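Possible thiamine biosynthesis enzyme (Candida albicans, PDB 2X7P) is of unknown function but, as a solute-binding protein of the SsuA/TauA family, probably binds a small ligand between two lobes, perhaps linked to thiamine biosynthesis. Local coordinates at residues A[100-105]-A[190-195]; A[131-136]-A[196-201]. The protein carries 1 engineered substitution. All coordinates share one frame; numbering follows the deposited sequence.

Contacts 1 and 2 belong to the same lobe of the periplasmic-binding-protein fold, their centres about 13 Å apart. Both use strand 190-197: contact 1 pairs it with strand 100-106 of a five-stranded mixed sheet, and contact 2 packs helix 129-141 on residues 196-200. Along the chain the segments alternate, 100-105, 131-136, 190-195, 196-201. They touch where Trp-101 O meets Ile-196 N at 2.7 Å, a probable hydrogen bond that carries the strand pairing on toward contact 2. The chain leading on to strand 203-208 enters the other sheet, so the pair of contacts spans a sheet edge and one connection between the lobes.

Contact 1 of 2, residues A[100-105]-A[190-195]; sequences LWAVST and IKQIDQ. With CO2 (carbon dioxide), chain L.
Ile-190 lays CB against Thr-105 O and puts CD1 3.8 Å from Ser-104 OG, whose polar partner is the hydroxyl of Tyr-185. Lys-191 and Thr-105 form a hydrogen-bonded antiparallel pair: Lys-191 N gives to Thr-105 O at 3.0 Å, and Thr-105 N returns a bond to Lys-191 O. The side chains run alongside one another, Lys-191 CE 3.5 Å from Thr-105 CG2. Lys-191 is extended beyond CG, which carries NZ on to the carbonyl oxygens of Arg-109 and Val-112.

Gln-192 faces Ser-104 in a non-hydrogen-bonded pair; a bond from Gln-195 NE2 to its OE1 is doubtful, since the two NE2 donors also crowd each other. Ile-193 N sends a nearly straight bond (179°) to Val-103 O. With chi1 at 61°, Ile-193 CG1 sits between its own backbone N and carbonyl carbon, and from there reaches Val-103 CG1 at 3.6 Å. Asp-194 O then accepts Val-103 N at 2.8 Å, the donor lying 40° above the carbonyl plane, while the two CB atoms sit side by side. Gln-195 brings CB and OE1 to the methyls of Leu-100, and its CA makes a CA-H...O contact of 3.4 Å with Trp-101 O. The Trp-101 ring leads away from this strand; its CH2 lies 3.6 Å from the carbon of a bound carbon dioxide.

Helix 178-186 touches the face of Ala-102 and Gln-192, and Leu-137 that of Val-103 and Asp-194. Ile-193 and Asp-194 together facing Val-103 make a classic beta bulge, here in the edge strand of a binding-protein lobe.

Contact 2 of 2, residues A[131-136]-A[196-201]; sequences YVMSFV and IYTPWS
Met-133, a selenomethionine, and Val-136 project from one side of helix 129-141 onto Ile-196 and the residues that follow it. This is helix-on-sheet packing at the edge of a periplasmic-binding-protein lobe, close to the chain that leads from strand 190-197 toward the other lobe.

Apolar contacts carry most of the join, and no hydrogen bond crosses it. Met-133 is bent at both chi2 (-60°) and chi3 (-61°), a fold that turns CE back to Ile-196, where it meets CG2 at 3.5 Å. The same methyl lies 3.6 Å from the backbone oxygen Tyr-197 O. Val-136 reaches Ile-196 from one helical turn further on: Val-136 CG1 lies 3.9 Å from Ile-196 CG2, so the one Ile-196 methyl is touched by both helix residues. Val-136 CG1 also comes near the Pro-199 ring, more loosely. Leu-137 and Gln-140 extend the helix's cover of Ile-196.

A Met-aromatic contact links the selenium to Trp-200. Met-133 SE stands 4.9 Å from the centroid of the six-membered ring and 48° off the ring normal, an oblique approach in which Trp-200 CH2 is the nearest ring atom. Thr-198 crosses Met-133 at about a right angle, with CG2 against the selenium. The indole also touches Thr-282 and Thr-285 of helix 275-288.

Local bonds shape each segment. The helix is kinked where the backbone N atoms of Ser-134 and Phe-135 bond three residues back, to Tyr-131 O and Val-132 O, instead of making the regular helical bonds; Tyr-131 O also accepts Ser-134 OG. In 196-201, Thr-198 and Pro-199 lie over one face of the Trp-200 indole, and Thr-198 OG1, also bonded to Leu-99 N, donates to Trp-200 O at 2.9 Å.

Contact 1 of 2, residues A[100-105]-A[190-195]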
loop_
_atom_site.group_PDB
_atom_site.type_symbol
_atom_site.label_atom_id
_atom_site.label_comp_id
_atom_site.label_asym_id
_atom_site.label_seq_id
_atom_site.Cartn_x
_atom_site.Cartn_y
_atom_site.Cartn_z
ATOM N N LEU A 100 -8.286 0.622 -4.424
ATOM C CA LEU A 100 -9.113 1.283 -5.427
ATOM C C LEU A 100 -8.554 2.652 -5.797
ATOM O O LEU A 100 -8.561 3.577 -4.985
ATOM C CB LEU A 100 -10.555 1.418 -4.932
ATOM C CG LEU A 100 -11.536 2.099 -5.891
ATOM C CD1 LEU A 100 -11.577 1.370 -7.226
ATOM C CD2 LEU A 100 -12.924 2.173 -5.274
ATOM N N TRP A 101 -8.069 2.772 -7.029
ATOM C CA TRP A 101 -7.542 4.036 -7.527
ATOM C C TRP A 101 -8.596 4.786 -8.331
ATOM O O TRP A 101 -9.229 4.222 -9.223
ATOM C CB TRP A 101 -6.296 3.798 -8.385
ATOM C CG TRP A 101 -5.088 3.389 -7.598
ATOM C CD1 TRP A 101 -4.829 2.156 -7.074
ATOM C CD2 TRP A 101 -3.968 4.213 -7.254
ATOM N NE1 TRP A 101 -3.621 2.163 -6.421
ATOM C CE2 TRP A 101 -3.071 3.415 -6.517
ATOM C CE3 TRP A 101 -3.637 5.551 -7.496
ATOM C CZ2 TRP A 101 -1.866 3.908 -6.020
ATOM C CZ3 TRP A 101 -2.441 6.039 -7.002
ATOM C CH2 TRP A 101 -1.570 5.219 -6.273
ATOM N N ALA A 102 -8.781 6.061 -8.008
ATOM C CA ALA A 102 -9.743 6.895 -8.715
ATOM C C ALA A 102 -9.042 7.826 -9.699
ATOM O O ALA A 102 -8.053 8.474 -9.358
ATOM C CB ALA A 102 -10.577 7.695 -7.726
ATOM N N VAL A 103 -9.557 7.880 -10.922
ATOM C CA VAL A 103 -9.031 8.786 -11.935
ATOM C C VAL A 103 -9.808 10.098 -11.889
ATOM O O VAL A 103 -11.010 10.125 -12.152
ATOM C CB VAL A 103 -9.129 8.176 -13.344
ATOM C CG1 VAL A 103 -8.501 9.108 -14.369
ATOM C CG2 VAL A 103 -8.458 6.811 -13.379
ATOM N N SER A 104 -9.118 11.182 -11.551
ATOM C CA SER A 104 -9.774 12.472 -11.356
ATOM C C SER A 104 -9.332 13.534 -12.358
ATOM O O SER A 104 -8.326 13.382 -13.049
ATOM C CB SER A 104 -9.526 12.983 -9.934
ATOM O OG SER A 104 -10.014 12.072 -8.967
ATOM N N THR A 105 -10.105 14.613 -12.420
ATOM C CA THR A 105 -9.765 15.778 -13.225
ATOM C C THR A 105 -10.454 16.999 -12.622
ATOM O O THR A 105 -11.186 16.877 -11.641
ATOM C CB THR A 105 -10.198 15.606 -14.693
ATOM O OG1 THR A 105 -9.731 16.718 -15.468
ATOM C CG2 THR A 105 -11.712 15.515 -14.798
ATOM N N ILE A 190 -12.756 18.442 -7.363
ATOM C CA ILE A 190 -12.400 17.582 -8.486
ATOM C C ILE A 190 -13.555 16.643 -8.810
ATOM O O ILE A 190 -14.471 16.476 -8.005
ATOM C CB ILE A 190 -11.138 16.748 -8.193
ATOM C CG1 ILE A 190 -11.343 15.892 -6.941
ATOM C CG2 ILE A 190 -9.925 17.652 -8.033
ATOM C CD1 ILE A 190 -10.143 15.044 -6.576
ATOM N N LYS A 191 -13.513 16.033 -9.990
ATOM C CA LYS A 191 -14.556 15.094 -10.391
ATOM C C LYS A 191 -13.967 13.770 -10.864
ATOM O O LYS A 191 -12.857 13.725 -11.394
ATOM C CB LYS A 191 -15.450 15.698 -11.478
ATOM C CG LYS A 191 -14.768 15.881 -12.822
ATOM C CD LYS A 191 -15.754 16.373 -13.870
ATOM C CE LYS A 191 -15.094 16.499 -15.233
ATOM N NZ LYS A 191 -16.050 16.962 -16.273
ATOM N N GLN A 192 -14.720 12.694 -10.663
ATOM C CA GLN A 192 -14.275 11.358 -11.040
ATOM C C GLN A 192 -14.671 11.021 -12.472
ATOM O O GLN A 192 -15.814 11.232 -12.876
ATOM C CB GLN A 192 -14.855 10.319 -10.080
ATOM C CG GLN A 192 -14.623 8.878 -10.504
ATOM C CD GLN A 192 -15.223 7.886 -9.529
ATOM O OE1 GLN A 192 -15.027 7.991 -8.318
ATOM N NE2 GLN A 192 -15.959 6.913 -10.054
ATOM N N ILE A 193 -13.721 10.495 -13.237
ATOM C CA ILE A 193 -13.987 10.097 -14.615
ATOM C C ILE A 193 -13.766 8.602 -14.819
ATOM O O ILE A 193 -14.105 8.056 -15.869
ATOM C CB ILE A 193 -13.115 10.880 -15.617
ATOM C CG1 ILE A 193 -11.631 10.627 -15.348
ATOM C CG2 ILE A 193 -13.431 12.367 -15.550
ATOM C CD1 ILE A 193 -10.706 11.338 -16.312
ATOM N N ASP A 194 -13.198 7.944 -13.813
ATOM C CA ASP A 194 -12.948 6.510 -13.891
ATOM C C ASP A 194 -12.405 5.950 -12.577
ATOM O O ASP A 194 -11.957 6.697 -11.708
ATOM C CB ASP A 194 -11.974 6.200 -15.030
ATOM C CG ASP A 194 -12.105 4.778 -15.536
ATOM O OD1 ASP A 194 -13.088 4.107 -15.162
ATOM O OD2 ASP A 194 -11.230 4.334 -16.310
ATOM N N GLN A 195 -12.457 4.628 -12.441
ATOM C CA GLN A 195 -11.897 3.937 -11.284
ATOM C C GLN A 195 -11.142 2.692 -11.733
ATOM O O GLN A 195 -11.560 2.011 -12.668
ATOM C CB GLN A 195 -12.999 3.539 -10.300
ATOM C CG GLN A 195 -13.663 4.702 -9.586
ATOM C CD GLN A 195 -14.693 4.240 -8.571
ATOM O OE1 GLN A 195 -15.054 3.064 -8.530
ATOM N NE2 GLN A 195 -15.170 5.165 -7.747
HETATM C C CO2 L . -1.631 7.272 -3.299
HETATM O O1 CO2 L . -2.822 7.193 -3.035
HETATM O O2 CO2 L . -0.440 7.353 -3.562
#

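Contact 2 of 2, residues A[131-136]-A[196-201]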
loop_
_atom_site.group_PDB
_atom_site.type_symbol
_atom_site.label_atom_id
_atom_site.label_comp_id
_atom_site.label_asym_id
_atom_site.label_seq_id
_atom_site.Cartn_x
_atom_site.Cartn_y
_atom_site.Cartn_z
ATOM N N TYR A 131 1.810 6.893 -11.045
ATOM C CA TYR A 131 2.492 6.721 -12.322
ATOM C C TYR A 131 2.327 5.303 -12.858
ATOM O O TYR A 131 2.010 5.106 -14.030
ATOM C CB TYR A 131 3.976 7.064 -12.179
ATOM C CG TYR A 131 4.821 6.683 -13.374
ATOM C CD1 TYR A 131 4.936 7.532 -14.467
ATOM C CD2 TYR A 131 5.509 5.477 -13.406
ATOM C CE1 TYR A 131 5.710 7.188 -15.561
ATOM C CE2 TYR A 131 6.285 5.125 -14.494
ATOM C CZ TYR A 131 6.382 5.984 -15.568
ATOM O OH TYR A 131 7.152 5.635 -16.652
ATOM N N VAL A 132 2.543 4.318 -11.993
ATOM C CA VAL A 132 2.459 2.917 -12.392
ATOM C C VAL A 132 1.040 2.522 -12.792
ATOM O O VAL A 132 0.841 1.774 -13.750
ATOM C CB VAL A 132 2.950 1.980 -11.270
ATOM C CG1 VAL A 132 2.812 0.525 -11.694
ATOM C CG2 VAL A 132 4.391 2.300 -10.907
HETATM N N MSE A 133 0.055 3.032 -12.058
HETATM C CA MSE A 133 -1.342 2.690 -12.310
HETATM C C MSE A 133 -1.867 3.273 -13.621
HETATM O O MSE A 133 -2.889 2.824 -14.140
HETATM C CB MSE A 133 -2.227 3.130 -11.141
HETATM C CG MSE A 133 -2.011 2.328 -9.867
HETATM SE SE MSE A 133 -2.366 0.422 -10.110
HETATM C CE MSE A 133 -4.250 0.525 -10.601
ATOM N N SER A 134 -1.170 4.273 -14.155
ATOM C CA SER A 134 -1.571 4.876 -15.421
ATOM C C SER A 134 -1.404 3.872 -16.556
ATOM O O SER A 134 -2.110 3.933 -17.562
ATOM C CB SER A 134 -0.755 6.139 -15.711
ATOM O OG SER A 134 0.572 5.820 -16.089
ATOM N N PHE A 135 -0.464 2.947 -16.383
ATOM C CA PHE A 135 -0.221 1.903 -17.372
ATOM C C PHE A 135 -1.307 0.835 -17.316
ATOM O O PHE A 135 -1.664 0.247 -18.337
ATOM C CB PHE A 135 1.157 1.275 -17.161
ATOM C CG PHE A 135 2.297 2.210 -17.443
ATOM C CD1 PHE A 135 2.774 3.058 -16.457
ATOM C CD2 PHE A 135 2.890 2.245 -18.693
ATOM C CE1 PHE A 135 3.821 3.921 -16.713
ATOM C CE2 PHE A 135 3.938 3.108 -18.955
ATOM C CZ PHE A 135 4.404 3.946 -17.965
ATOM N N VAL A 136 -1.829 0.589 -16.120
ATOM C CA VAL A 136 -2.926 -0.355 -15.945
ATOM C C VAL A 136 -4.204 0.223 -16.544
ATOM O O VAL A 136 -4.999 -0.494 -17.150
ATOM C CB VAL A 136 -3.164 -0.680 -14.458
ATOM C CG1 VAL A 136 -4.337 -1.636 -14.303
ATOM C CG2 VAL A 136 -1.907 -1.265 -13.837
ATOM N N ILE A 196 -10.033 2.395 -11.064
ATOM C CA ILE A 196 -9.220 1.235 -11.414
ATOM C C ILE A 196 -8.699 0.514 -10.174
ATOM O O ILE A 196 -8.072 1.123 -9.309
ATOM C CB ILE A 196 -8.016 1.632 -12.293
ATOM C CG1 ILE A 196 -8.487 2.277 -13.597
ATOM C CG2 ILE A 196 -7.153 0.416 -12.592
ATOM C CD1 ILE A 196 -9.202 1.320 -14.527
ATOM N N TYR A 197 -8.962 -0.786 -10.096
ATOM C CA TYR A 197 -8.431 -1.605 -9.013
ATOM C C TYR A 197 -7.008 -2.051 -9.323
ATOM O O TYR A 197 -6.627 -2.179 -10.486
ATOM C CB TYR A 197 -9.312 -2.833 -8.777
ATOM C CG TYR A 197 -10.553 -2.560 -7.958
ATOM C CD1 TYR A 197 -10.475 -2.388 -6.582
ATOM C CD2 TYR A 197 -11.803 -2.489 -8.557
ATOM C CE1 TYR A 197 -11.606 -2.143 -5.827
ATOM C CE2 TYR A 197 -12.940 -2.244 -7.810
ATOM C CZ TYR A 197 -12.836 -2.073 -6.447
ATOM O OH TYR A 197 -13.965 -1.829 -5.698
ATOM N N THR A 198 -6.224 -2.284 -8.275
ATOM C CA THR A 198 -4.889 -2.841 -8.439
ATOM C C THR A 198 -4.996 -4.343 -8.671
ATOM O O THR A 198 -5.755 -5.026 -7.986
ATOM C CB THR A 198 -4.010 -2.587 -7.201
ATOM O OG1 THR A 198 -4.619 -3.182 -6.048
ATOM C CG2 THR A 198 -3.834 -1.095 -6.964
ATOM N N PRO A 199 -4.237 -4.860 -9.647
ATOM C CA PRO A 199 -4.240 -6.295 -9.952
ATOM C C PRO A 199 -3.822 -7.123 -8.744
ATOM O O PRO A 199 -4.196 -8.290 -8.631
ATOM C CB PRO A 199 -3.185 -6.418 -11.056
ATOM C CG PRO A 199 -3.113 -5.062 -11.670
ATOM C CD PRO A 199 -3.354 -4.101 -10.549
ATOM N N TRP A 200 -3.052 -6.511 -7.849
ATOM C CA TRP A 200 -2.496 -7.206 -6.694
ATOM C C TRP A 200 -3.223 -6.839 -5.406
ATOM O O TRP A 200 -4.071 -5.947 -5.391
ATOM C CB TRP A 200 -1.015 -6.857 -6.553
ATOM C CG TRP A 200 -0.765 -5.377 -6.544
ATOM C CD1 TRP A 200 -0.871 -4.533 -5.477
ATOM C CD2 TRP A 200 -0.378 -4.565 -7.660
ATOM N NE1 TRP A 200 -0.571 -3.248 -5.857
ATOM C CE2 TRP A 200 -0.264 -3.241 -7.192
ATOM C CE3 TRP A 200 -0.113 -4.830 -9.006
ATOM C CZ2 TRP A 200 0.103 -2.185 -8.023
ATOM C CZ3 TRP A 200 0.250 -3.780 -9.830
ATOM C CH2 TRP A 200 0.355 -2.474 -9.336
ATOM N N SER A 201 -2.884 -7.534 -4.324
ATOM C CA SER A 201 -3.372 -7.174 -2.999
ATOM C C SER A 201 -2.696 -5.881 -2.557
ATOM O O SER A 201 -1.532 -5.643 -2.875
ATOM C CB SER A 201 -3.098 -8.294 -1.996
ATOM O OG SER A 201 -3.779 -9.482 -2.360
#